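Local coordinates for protein carbohydrate deacetylase Agd3 (Neosartorya fumigata, PDB 6NWZ) that binds zinc and probably removes N-acetyl groups from galactosaminogalactan, an activity required for biofilm formation in Aspergillus fumigatus, at residues A[586-590]-A[658-662]; A[606-612]-A[634-640]; A[651-655]-A[665-669]; A[435-439]-A[461-465]. All coordinates share one frame; numbering follows the deposited sequence.

Contact 1 of 4, residues A[586-590]-A[658-662]; sequences DWPLV and LGSDP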
loop_
_atom_site.group_PDB
_atom_site.type_symbol
_atom_site.label_atom_id
_atom_site.label_comp_id
_atom_site.label_asym_id
_atom_site.label_seq_id
_atom_site.Cartn_x
_atom_site.Cartn_y
_atom_site.Cartn_z
ATOM N N ASP A 586 7.804 -2.594 -13.548
ATOM C CA ASP A 586 6.866 -2.631 -14.664
ATOM C C ASP A 586 5.486 -3.129 -14.244
ATOM O O ASP A 586 4.669 -3.482 -15.100
ATOM C CB ASP A 586 7.408 -3.484 -15.812
ATOM C CG ASP A 586 7.651 -4.925 -15.411
ATOM O OD1 ASP A 586 6.670 -5.694 -15.305
ATOM O OD2 ASP A 586 8.825 -5.286 -15.193
ATOM N N TRP A 587 5.206 -3.158 -12.945
ATOM C CA TRP A 587 3.931 -3.656 -12.464
ATOM C C TRP A 587 2.794 -2.727 -12.883
ATOM O O TRP A 587 3.002 -1.534 -13.120
ATOM C CB TRP A 587 3.943 -3.781 -10.944
ATOM C CG TRP A 587 5.121 -4.513 -10.380
ATOM C CD1 TRP A 587 5.948 -5.383 -11.034
ATOM C CD2 TRP A 587 5.606 -4.432 -9.037
ATOM N NE1 TRP A 587 6.916 -5.847 -10.177
ATOM C CE2 TRP A 587 6.727 -5.276 -8.943
ATOM C CE3 TRP A 587 5.198 -3.723 -7.903
ATOM C CZ2 TRP A 587 7.445 -5.432 -7.762
ATOM C CZ3 TRP A 587 5.912 -3.879 -6.732
ATOM C CH2 TRP A 587 7.022 -4.726 -6.671
ATOM N N PRO A 588 1.579 -3.254 -12.980
ATOM C CA PRO A 588 0.419 -2.389 -13.204
ATOM C C PRO A 588 0.080 -1.583 -11.959
ATOM O O PRO A 588 0.423 -1.944 -10.830
ATOM C CB PRO A 588 -0.706 -3.378 -13.543
ATOM C CG PRO A 588 -0.009 -4.654 -13.912
ATOM C CD PRO A 588 1.236 -4.680 -13.085
ATOM N N LEU A 589 -0.595 -0.460 -12.187
ATOM C CA LEU A 589 -1.252 0.303 -11.134
ATOM C C LEU A 589 -2.751 0.192 -11.365
ATOM O O LEU A 589 -3.250 0.603 -12.418
ATOM C CB LEU A 589 -0.815 1.768 -11.139
ATOM C CG LEU A 589 0.618 2.085 -10.708
ATOM C CD1 LEU A 589 0.968 3.527 -11.034
ATOM C CD2 LEU A 589 0.795 1.825 -9.226
ATOM N N VAL A 590 -3.463 -0.373 -10.396
ATOM C CA VAL A 590 -4.889 -0.632 -10.535
ATOM C C VAL A 590 -5.634 0.156 -9.469
ATOM O O VAL A 590 -5.382 -0.018 -8.271
ATOM C CB VAL A 590 -5.208 -2.128 -10.431
ATOM C CG1 VAL A 590 -6.686 -2.341 -10.591
ATOM C CG2 VAL A 590 -4.442 -2.897 -11.493
ATOM N N LEU A 658 -2.647 -9.230 -15.124
ATOM C CA LEU A 658 -2.613 -7.943 -15.806
ATOM C C LEU A 658 -1.195 -7.594 -16.227
ATOM O O LEU A 658 -0.233 -7.849 -15.495
ATOM C CB LEU A 658 -3.154 -6.839 -14.898
ATOM C CG LEU A 658 -4.549 -7.029 -14.315
ATOM C CD1 LEU A 658 -4.761 -6.055 -13.173
ATOM C CD2 LEU A 658 -5.600 -6.830 -15.393
ATOM N N GLY A 659 -1.075 -6.986 -17.405
ATOM C CA GLY A 659 0.226 -6.530 -17.867
ATOM C C GLY A 659 1.216 -7.676 -17.933
ATOM O O GLY A 659 0.933 -8.742 -18.491
ATOM N N SER A 660 2.393 -7.459 -17.346
ATOM C CA SER A 660 3.446 -8.464 -17.300
ATOM C C SER A 660 3.495 -9.189 -15.957
ATOM O O SER A 660 4.517 -9.801 -15.624
ATOM C CB SER A 660 4.799 -7.823 -17.619
ATOM O OG SER A 660 5.086 -6.754 -16.733
ATOM N N ASP A 661 2.408 -9.135 -15.187
ATOM C CA ASP A 661 2.350 -9.837 -13.918
ATOM C C ASP A 661 2.405 -11.344 -14.137
ATOM O O ASP A 661 2.073 -11.842 -15.215
ATOM C CB ASP A 661 1.069 -9.490 -13.164
ATOM C CG ASP A 661 1.163 -8.177 -12.421
ATOM O OD1 ASP A 661 2.294 -7.701 -12.183
ATOM O OD2 ASP A 661 0.099 -7.628 -12.060
ATOM N N PRO A 662 2.833 -12.092 -13.127
ATOM C CA PRO A 662 2.635 -13.542 -13.152
ATOM C C PRO A 662 1.157 -13.881 -13.019
ATOM O O PRO A 662 0.319 -13.041 -12.680
ATOM C CB PRO A 662 3.440 -14.038 -11.947
ATOM C CG PRO A 662 3.578 -12.840 -11.063
ATOM C CD PRO A 662 3.651 -11.663 -11.981
HETATM O O HOH W 1 2.610 -4.544 -16.630
HETATM O O HOH W 2 6.661 -8.586 -13.700
#
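Ser660 and Asp586 share a first torsion (chi1 57° and 61°) that places OG and CG between the backbone N and the carbonyl carbon, and the hydroxyl thereby meets the carboxylate. Ser660 OG donates to Asp586 OD1; the modelled 2.4 Å is too short to be trusted in detail at this resolution. A bound zinc ion lies about 4 Å from the Asp586 side chain. Beside this bond, water 1 links the two backbones, giving a proton to Asp586 O at 2.8 Å and accepting one from Ser660 N.

Ser660 is presented by a type II' turn, Leu658 to Asp661, with Gly659 at its positive-phi second position and Asp661 N bonded to Leu658 O at 3.0 Å. From the last position of the turn, the Asp661 carboxylate comes to Pro588 from the opposite direction, with both OD1 and OD2 3.3 Å from CD. Farther along, Val590 CG2 and Leu658 CD1 meet tip to tip at 3.6 Å.

Asp661 also makes salt bridges to Arg246 through OD1 and to Arg247 through OD2, and Arg246 makes a cation-pi contact with Trp587. Water 1, the Val590-Leu658 contact and Asp661 thus join the loop after helix 569-584 to the C-terminal turn, while the paired arginines probably keep Asp661 ionised.

Contact 2 of 4, residues A[606-612]-A[634-640]; sequences QRDQCGY and TCSRPIP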
loop_
_atom_site.group_PDB
_atom_site.type_symbol
_atom_site.label_atom_id
_atom_site.label_comp_id
_atom_site.label_asym_id
_atom_site.label_seq_id
_atom_site.Cartn_x
_atom_site.Cartn_y
_atom_site.Cartn_z
ATOM N N GLN A 606 -9.532 -12.300 6.199
ATOM C CA GLN A 606 -10.230 -13.552 6.474
ATOM C C GLN A 606 -9.403 -14.764 6.061
ATOM O O GLN A 606 -9.246 -15.708 6.842
ATOM C CB GLN A 606 -11.588 -13.559 5.777
ATOM C CG GLN A 606 -12.627 -12.696 6.469
ATOM C CD GLN A 606 -13.988 -12.797 5.820
ATOM O OE1 GLN A 606 -14.115 -13.259 4.685
ATOM N NE2 GLN A 606 -15.018 -12.371 6.537
ATOM N N ARG A 607 -8.856 -14.757 4.841
ATOM C CA ARG A 607 -8.052 -15.890 4.395
ATOM C C ARG A 607 -6.780 -16.061 5.215
ATOM O O ARG A 607 -6.218 -17.160 5.239
ATOM C CB ARG A 607 -7.694 -15.751 2.913
ATOM C CG ARG A 607 -6.768 -14.598 2.590
ATOM C CD ARG A 607 -6.315 -14.664 1.142
ATOM N NE ARG A 607 -5.542 -13.485 0.767
ATOM C CZ ARG A 607 -6.073 -12.390 0.233
ATOM N NH1 ARG A 607 -7.378 -12.330 0.011
ATOM N NH2 ARG A 607 -5.303 -11.359 -0.075
ATOM N N ASP A 608 -6.311 -15.004 5.882
ATOM C CA ASP A 608 -5.161 -15.142 6.769
ATOM C C ASP A 608 -5.503 -15.924 8.031
ATOM O O ASP A 608 -4.593 -16.386 8.725
ATOM C CB ASP A 608 -4.604 -13.765 7.142
ATOM C CG ASP A 608 -3.832 -13.109 6.005
ATOM O OD1 ASP A 608 -3.637 -13.747 4.946
ATOM O OD2 ASP A 608 -3.415 -11.942 6.176
ATOM N N GLN A 609 -6.789 -16.078 8.342
ATOM C CA GLN A 609 -7.219 -16.864 9.491
ATOM C C GLN A 609 -7.409 -18.340 9.168
ATOM O O GLN A 609 -7.649 -19.130 10.086
ATOM C CB GLN A 609 -8.530 -16.304 10.059
ATOM C CG GLN A 609 -8.568 -14.788 10.195
ATOM C CD GLN A 609 -7.505 -14.251 11.132
ATOM O OE1 GLN A 609 -7.108 -14.915 12.091
ATOM N NE2 GLN A 609 -7.034 -13.040 10.857
ATOM N N CYS A 610 -7.317 -18.731 7.897
ATOM C CA CYS A 610 -7.500 -20.123 7.509
ATOM C C CYS A 610 -6.227 -20.949 7.617
ATOM O O CYS A 610 -6.302 -22.182 7.577
ATOM C CB CYS A 610 -8.027 -20.210 6.072
ATOM S SG CYS A 610 -9.687 -19.535 5.808
ATOM N N GLY A 611 -5.067 -20.311 7.747
ATOM C CA GLY A 611 -3.817 -21.043 7.751
ATOM C C GLY A 611 -3.568 -21.776 6.448
ATOM O O GLY A 611 -3.344 -22.990 6.443
ATOM N N TYR A 612 -3.610 -21.054 5.332
ATOM C CA TYR A 612 -3.378 -21.674 4.037
ATOM C C TYR A 612 -1.890 -21.923 3.825
ATOM O O TYR A 612 -1.034 -21.223 4.373
ATOM C CB TYR A 612 -3.933 -20.808 2.905
ATOM C CG TYR A 612 -3.274 -19.455 2.758
ATOM C CD1 TYR A 612 -2.112 -19.299 2.012
ATOM C CD2 TYR A 612 -3.822 -18.330 3.353
ATOM C CE1 TYR A 612 -1.511 -18.068 1.875
ATOM C CE2 TYR A 612 -3.229 -17.092 3.220
ATOM C CZ TYR A 612 -2.076 -16.966 2.481
ATOM O OH TYR A 612 -1.485 -15.732 2.351
ATOM N N THR A 634 -10.426 -26.120 3.946
ATOM C CA THR A 634 -11.558 -25.232 3.730
ATOM C C THR A 634 -11.160 -23.814 4.099
ATOM O O THR A 634 -10.347 -23.595 5.002
ATOM C CB THR A 634 -12.781 -25.631 4.565
ATOM O OG1 THR A 634 -12.426 -25.631 5.954
ATOM C CG2 THR A 634 -13.287 -27.005 4.168
ATOM N N CYS A 635 -11.752 -22.852 3.398
ATOM C CA CYS A 635 -11.559 -21.449 3.722
ATOM C C CYS A 635 -12.727 -20.656 3.161
ATOM O O CYS A 635 -13.192 -20.929 2.051
ATOM C CB CYS A 635 -10.238 -20.913 3.165
ATOM S SG CYS A 635 -9.809 -19.272 3.793
ATOM N N SER A 636 -13.198 -19.680 3.942
ATOM C CA SER A 636 -14.275 -18.809 3.481
ATOM C C SER A 636 -13.890 -18.082 2.198
ATOM O O SER A 636 -14.735 -17.864 1.323
ATOM C CB SER A 636 -14.636 -17.805 4.578
ATOM O OG SER A 636 -15.318 -16.680 4.046
ATOM N N ARG A 637 -12.623 -17.714 2.065
ATOM C CA ARG A 637 -12.111 -16.953 0.939
ATOM C C ARG A 637 -11.213 -17.813 0.061
ATOM O O ARG A 637 -10.638 -18.806 0.523
ATOM C CB ARG A 637 -11.319 -15.738 1.438
ATOM C CG ARG A 637 -12.120 -14.788 2.302
ATOM C CD ARG A 637 -13.057 -13.954 1.458
ATOM N NE ARG A 637 -13.757 -12.954 2.253
ATOM C CZ ARG A 637 -14.529 -12.006 1.736
ATOM N NH1 ARG A 637 -14.693 -11.932 0.423
ATOM N NH2 ARG A 637 -15.134 -11.133 2.529
ATOM N N PRO A 638 -11.068 -17.465 -1.215
ATOM C CA PRO A 638 -10.120 -18.190 -2.065
ATOM C C PRO A 638 -8.684 -17.855 -1.698
ATOM O O PRO A 638 -8.374 -16.758 -1.223
ATOM C CB PRO A 638 -10.464 -17.705 -3.477
ATOM C CG PRO A 638 -11.054 -16.363 -3.269
ATOM C CD PRO A 638 -11.812 -16.444 -1.973
ATOM N N ILE A 639 -7.807 -18.826 -1.922
ATOM C CA ILE A 639 -6.385 -18.711 -1.610
ATOM C C ILE A 639 -5.653 -18.322 -2.890
ATOM O O ILE A 639 -5.748 -19.054 -3.888
ATOM C CB ILE A 639 -5.824 -20.024 -1.041
ATOM C CG1 ILE A 639 -6.685 -20.527 0.119
ATOM C CG2 ILE A 639 -4.392 -19.831 -0.585
ATOM C CD1 ILE A 639 -6.858 -19.521 1.227
ATOM N N PRO A 640 -4.921 -17.211 -2.911
ATOM C CA PRO A 640 -4.174 -16.842 -4.118
ATOM C C PRO A 640 -2.931 -17.701 -4.293
ATOM O O PRO A 640 -2.248 -18.050 -3.326
ATOM C CB PRO A 640 -3.800 -15.378 -3.864
ATOM C CG PRO A 640 -3.710 -15.285 -2.376
ATOM C CD PRO A 640 -4.761 -16.219 -1.833
#
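Arg637 lies alongside the last part of helix 594-607 and touches Gln606 and Arg607 along much of its length. Its CB rests 3.9 Å from Arg607 CB, and CG sits against Gln606 CB at 3.7 Å. A bend at chi2 (-76°) then turns the chain along Gln606, with CD close to the amide oxygen. NE donates to Gln606 OE1, modelled at a very short 2.5 Å that is not to be taken literally, and NH2 adds a weak, bent bond to the same oxygen. OE1 lies at the guanidinium edge, near its plane, although the amide itself is twisted 48° from the guanidinium. At the tip, NH1 forms a salt bridge with Glu599, also on this helix.

Next to this grip runs the Cys610-Cys635 disulfide, SG to SG 2.0 Å, with a right-handed chi3 of 82°. Its helix-side cysteine closes a type I turn that begins at Arg607. From the helix, extended Arg607 lays CD against Pro640 CD at 3.7 Å, and Ile639 CG2 comes within 3.5 Å of Tyr612 CD1. The phenol OH is bonded to Gly48 O.

A covalent bridge, a charged group and apolar packing thus tie this part of the helix to the chain leading into strand 639-643. The disulfide fixes the spacing; Glu599 and Gln606 hold Arg637 through NH1 and NE, with a weak contribution from NH2, Glu599 probably balancing its charge.

Contact 3 of 4, residues A[651-655]-A[665-669]; sequences QGYAT and VWVQL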
loop_
_atom_site.group_PDB
_atom_site.type_symbol
_atom_site.label_atom_id
_atom_site.label_comp_id
_atom_site.label_asym_id
_atom_site.label_seq_id
_atom_site.Cartn_x
_atom_site.Cartn_y
_atom_site.Cartn_z
ATOM N N GLN A 651 -8.568 -24.868 -13.882
ATOM C CA GLN A 651 -9.586 -25.657 -13.182
ATOM C C GLN A 651 -10.809 -24.817 -12.819
ATOM O O GLN A 651 -11.421 -25.005 -11.765
ATOM C CB GLN A 651 -9.001 -26.331 -11.941
ATOM C CG GLN A 651 -7.835 -27.256 -12.242
ATOM C CD GLN A 651 -7.288 -27.924 -10.999
ATOM O OE1 GLN A 651 -7.942 -27.948 -9.955
ATOM N NE2 GLN A 651 -6.080 -28.469 -11.102
ATOM N N GLY A 652 -11.171 -23.889 -13.702
ATOM C CA GLY A 652 -12.367 -23.095 -13.500
ATOM C C GLY A 652 -12.335 -22.158 -12.316
ATOM O O GLY A 652 -13.393 -21.722 -11.858
ATOM N N TYR A 653 -11.155 -21.836 -11.797
ATOM C CA TYR A 653 -11.039 -20.861 -10.724
ATOM C C TYR A 653 -10.822 -19.467 -11.306
ATOM O O TYR A 653 -10.516 -19.298 -12.489
ATOM C CB TYR A 653 -9.892 -21.229 -9.781
ATOM C CG TYR A 653 -10.086 -22.528 -9.030
ATOM C CD1 TYR A 653 -10.903 -22.589 -7.910
ATOM C CD2 TYR A 653 -9.441 -23.690 -9.434
ATOM C CE1 TYR A 653 -11.080 -23.772 -7.215
ATOM C CE2 TYR A 653 -9.613 -24.880 -8.746
ATOM C CZ TYR A 653 -10.432 -24.915 -7.637
ATOM O OH TYR A 653 -10.610 -26.093 -6.946
ATOM N N ALA A 654 -10.982 -18.455 -10.456
ATOM C CA ALA A 654 -10.786 -17.078 -10.894
ATOM C C ALA A 654 -9.298 -16.778 -11.030
ATOM O O ALA A 654 -8.513 -17.057 -10.120
ATOM C CB ALA A 654 -11.437 -16.111 -9.910
ATOM N N THR A 655 -8.911 -16.212 -12.168
ATOM C CA THR A 655 -7.511 -15.942 -12.461
ATOM C C THR A 655 -7.291 -14.446 -12.638
ATOM O O THR A 655 -8.232 -13.658 -12.756
ATOM C CB THR A 655 -7.043 -16.687 -13.717
ATOM O OG1 THR A 655 -7.722 -16.161 -14.865
ATOM C CG2 THR A 655 -7.327 -18.178 -13.591
ATOM N N VAL A 665 -3.885 -17.315 -9.379
ATOM C CA VAL A 665 -5.059 -18.181 -9.391
ATOM C C VAL A 665 -5.672 -18.154 -7.997
ATOM O O VAL A 665 -5.001 -18.478 -7.007
ATOM C CB VAL A 665 -4.705 -19.615 -9.818
ATOM C CG1 VAL A 665 -5.927 -20.516 -9.748
ATOM C CG2 VAL A 665 -4.121 -19.622 -11.220
ATOM N N TRP A 666 -6.943 -17.753 -7.914
ATOM C CA TRP A 666 -7.674 -17.711 -6.648
ATOM C C TRP A 666 -8.343 -19.067 -6.447
ATOM O O TRP A 666 -9.389 -19.354 -7.035
ATOM C CB TRP A 666 -8.680 -16.563 -6.640
ATOM C CG TRP A 666 -8.007 -15.220 -6.693
ATOM C CD1 TRP A 666 -7.752 -14.474 -7.807
ATOM C CD2 TRP A 666 -7.468 -14.484 -5.585
ATOM N NE1 TRP A 666 -7.097 -13.312 -7.461
ATOM C CE2 TRP A 666 -6.912 -13.296 -6.103
ATOM C CE3 TRP A 666 -7.405 -14.712 -4.207
ATOM C CZ2 TRP A 666 -6.304 -12.339 -5.290
ATOM C CZ3 TRP A 666 -6.801 -13.757 -3.401
ATOM C CH2 TRP A 666 -6.258 -12.588 -3.945
ATOM N N VAL A 667 -7.729 -19.902 -5.613
ATOM C CA VAL A 667 -8.151 -21.288 -5.436
ATOM C C VAL A 667 -9.139 -21.369 -4.280
ATOM O O VAL A 667 -8.787 -21.090 -3.129
ATOM C CB VAL A 667 -6.945 -22.203 -5.190
ATOM C CG1 VAL A 667 -7.378 -23.660 -5.218
ATOM C CG2 VAL A 667 -5.867 -21.932 -6.222
ATOM N N GLN A 668 -10.371 -21.770 -4.585
ATOM C CA GLN A 668 -11.423 -21.903 -3.583
ATOM C C GLN A 668 -11.373 -23.309 -2.994
ATOM O O GLN A 668 -11.723 -24.285 -3.666
ATOM C CB GLN A 668 -12.790 -21.613 -4.200
ATOM C CG GLN A 668 -13.919 -21.514 -3.184
ATOM C CD GLN A 668 -13.676 -20.430 -2.150
ATOM O OE1 GLN A 668 -13.600 -19.245 -2.480
ATOM N NE2 GLN A 668 -13.545 -20.832 -0.891
ATOM N N LEU A 669 -10.937 -23.412 -1.741
ATOM C CA LEU A 669 -10.886 -24.690 -1.046
ATOM C C LEU A 669 -12.235 -24.989 -0.406
ATOM O O LEU A 669 -12.868 -24.104 0.178
ATOM C CB LEU A 669 -9.786 -24.689 0.016
ATOM C CG LEU A 669 -8.352 -24.489 -0.481
ATOM C CD1 LEU A 669 -7.358 -24.670 0.655
ATOM C CD2 LEU A 669 -8.041 -25.435 -1.630
#
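Tyr653 and Val667 meet at one end of an antiparallel beta hairpin, where strand 654-656 runs beside strand 663-667 at the edge of a small three-stranded sheet. Val667 CG1 makes a CH-pi contact over one face of the tyrosine ring, 4.2 Å from its centroid and 16° off the normal, somewhat toward the rim. Closer to the backbone, Tyr653 CB lies 3.4 Å from Trp666 O and 4.0 Å from Val665 CG1. The ring continues past Trp666 to Gln668, whose backbone N comes within 3.4 Å of CE1. With chi1 at -64°, CG stands beside the tyrosine's own backbone N, which sends the ring lengthwise along residues 666-668.

The clear backbone bond across the segments is Trp666 N to Ala654 O, 2.8 Å long and nearly straight at 170°. One step on, Thr655 and Val665 form a non-hydrogen-bonded pair, their methyls CG2 and CG2 4.2 Å apart; Ala654 and Trp666 point to the other face.

Outside this first shell, strand 639-643 flanks the central strand on its second side, with backbone bonds joining Val665 to Val641 and Val667 to Ile639. Val674 of strand 674-683 touches Tyr653, and Phe676 touches Val667. The indole stacks edge-to-face with His245, and its NE1 is hydrogen-bonded to Glu656 OE1. Near its plane, at the ring edge, lies Ala654 O, 3.5 Å from Trp666 CD1.

Contact 4 of 4, residues A[435-439]-A[461-465]; sequences ITGLH and RPVLM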
loop_
_atom_site.group_PDB
_atom_site.type_symbol
_atom_site.label_atom_id
_atom_site.label_comp_id
_atom_site.label_asym_id
_atom_site.label_seq_id
_atom_site.Cartn_x
_atom_site.Cartn_y
_atom_site.Cartn_z
ATOM N N ILE A 435 -12.604 12.610 9.323
ATOM C CA ILE A 435 -12.370 11.375 10.069
ATOM C C ILE A 435 -12.851 11.548 11.505
ATOM O O ILE A 435 -12.077 11.384 12.457
ATOM C CB ILE A 435 -10.885 10.964 10.009
ATOM C CG1 ILE A 435 -10.361 11.110 8.584
ATOM C CG2 ILE A 435 -10.706 9.510 10.430
ATOM C CD1 ILE A 435 -11.093 10.240 7.582
ATOM N N THR A 436 -14.128 11.889 11.674
ATOM C CA THR A 436 -14.716 12.111 12.988
ATOM C C THR A 436 -15.872 11.145 13.220
ATOM O O THR A 436 -16.442 10.580 12.282
ATOM C CB THR A 436 -15.200 13.566 13.162
ATOM O OG1 THR A 436 -16.259 13.852 12.238
ATOM C CG2 THR A 436 -14.057 14.541 12.935
ATOM N N GLY A 437 -16.209 10.954 14.494
ATOM C CA GLY A 437 -17.251 10.029 14.880
ATOM C C GLY A 437 -16.816 8.586 14.995
ATOM O O GLY A 437 -17.642 7.736 15.357
ATOM N N LEU A 438 -15.552 8.278 14.707
ATOM C CA LEU A 438 -15.070 6.904 14.793
ATOM C C LEU A 438 -14.994 6.391 16.225
ATOM O O LEU A 438 -14.776 5.191 16.420
ATOM C CB LEU A 438 -13.702 6.784 14.118
ATOM C CG LEU A 438 -13.701 6.768 12.582
ATOM C CD1 LEU A 438 -13.859 8.161 11.981
ATOM C CD2 LEU A 438 -12.445 6.107 12.058
ATOM N N HIS A 439 -15.159 7.257 17.226
ATOM C CA HIS A 439 -15.267 6.829 18.617
ATOM C C HIS A 439 -16.628 7.169 19.207
ATOM O O HIS A 439 -16.847 6.970 20.407
ATOM C CB HIS A 439 -14.148 7.447 19.464
ATOM C CG HIS A 439 -12.770 7.053 19.025
ATOM N ND1 HIS A 439 -12.290 5.764 19.137
ATOM C CD2 HIS A 439 -11.768 7.778 18.475
ATOM C CE1 HIS A 439 -11.054 5.715 18.675
ATOM N NE2 HIS A 439 -10.713 6.923 18.267
ATOM N N ARG A 461 -3.153 8.395 13.090
ATOM C CA ARG A 461 -3.746 8.093 14.388
ATOM C C ARG A 461 -3.672 6.589 14.625
ATOM O O ARG A 461 -4.515 5.837 14.108
ATOM C CB ARG A 461 -5.196 8.582 14.441
ATOM C CG ARG A 461 -5.337 10.083 14.206
ATOM C CD ARG A 461 -6.736 10.469 13.755
ATOM N NE ARG A 461 -7.751 10.167 14.759
ATOM C CZ ARG A 461 -9.053 10.354 14.575
ATOM N NH1 ARG A 461 -9.494 10.844 13.423
ATOM N NH2 ARG A 461 -9.914 10.053 15.539
ATOM N N PRO A 462 -2.689 6.103 15.389
ATOM C CA PRO A 462 -2.528 4.648 15.558
ATOM C C PRO A 462 -3.759 3.947 16.108
ATOM O O PRO A 462 -3.920 2.740 15.884
ATOM C CB PRO A 462 -1.343 4.541 16.530
ATOM C CG PRO A 462 -0.586 5.810 16.338
ATOM C CD PRO A 462 -1.625 6.860 16.068
ATOM N N VAL A 463 -4.634 4.662 16.817
ATOM C CA VAL A 463 -5.860 4.062 17.333
ATOM C C VAL A 463 -6.729 3.494 16.215
ATOM O O VAL A 463 -7.524 2.578 16.453
ATOM C CB VAL A 463 -6.640 5.108 18.158
ATOM C CG1 VAL A 463 -7.717 4.434 19.007
ATOM C CG2 VAL A 463 -5.689 5.910 19.025
ATOM N N LEU A 464 -6.587 4.008 14.992
ATOM C CA LEU A 464 -7.447 3.645 13.874
ATOM C C LEU A 464 -6.821 2.607 12.950
ATOM O O LEU A 464 -7.355 2.358 11.864
ATOM C CB LEU A 464 -7.810 4.897 13.071
ATOM C CG LEU A 464 -8.533 5.994 13.852
ATOM C CD1 LEU A 464 -8.863 7.180 12.957
ATOM C CD2 LEU A 464 -9.788 5.429 14.495
ATOM N N MET A 465 -5.708 2.000 13.345
ATOM C CA MET A 465 -5.027 1.029 12.507
ATOM C C MET A 465 -4.920 -0.309 13.227
ATOM O O MET A 465 -4.839 -0.366 14.458
ATOM C CB MET A 465 -3.641 1.535 12.102
ATOM C CG MET A 465 -3.702 2.717 11.157
ATOM S SD MET A 465 -2.081 3.304 10.646
ATOM C CE MET A 465 -1.450 1.889 9.746
#
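Ile435 and Arg461 open two segments whose backbones stay well apart: the nearest CA atoms across them, those of Leu438 and Leu464, are 8.3 Å from each other. Segment 435-439 is irregular, with positive phi at Ile435 (50°) and again at Gly437. Segment 461-465 curls through a short 3-10 turn at 462-464, started by Leu464 N bonding to Arg461 O at 2.9 Å.

Side chains bridge the two segments. Arg461 NH1 donates to Ile435 O at 2.8 Å, with an N-H...O angle of 161°; the oxygen lies in the guanidinium plane and the nitrogen in the carbonyl plane. A bend at chi3 (63°) turns the group to meet it. Leu464 CD1 covers one guanidinium face, 3.5 Å above its centre. Its other methyl, Leu464 CD2, meets Leu438 CD2 at 3.7 Å, the two leucines crossing at about a right angle. Val463 CG1 comes to the edge of the His439 ring, 3.6 Å from CE1. Glu339 binds both sides of the contact, as a salt bridge to Arg461 NE and a hydrogen bond to His439 NE2.

The Ile435 side chain is about 5 Å from a bound zinc ion and about 6 Å from the side chains of Asp255 and His388, which bind zinc in separate sites, so the contact lies beside zinc-binding residues of the deacetylase domain. Segment 435-439 leads into helix 441-449, and segment 461-465 lies in the loop between strands 454-456 and 474-475; from strand 487-492, Arg491 touches Ile435 and Val488 touches Leu438.

How the contacts relate
Contact 4 comes first along the chain and lies within the deacetylase range, about 33 Å centre to centre from contact 1 and on the opposite side of the chain's centre. The other three gather around the C-terminal domain. Contact 2 is nested inside the loop closed by contact 1, whereas contacts 1 and 3 alternate along the sequence. Contacts 2 and 3, with centres about 13 Å apart, share the three-stranded sheet: strands 639-643 and 663-667 are neighbours in it, and Pro640 packs on Trp666. Contacts 1 and 2 both tie this small domain to the deacetylase range, at places about 24 Å apart between centres.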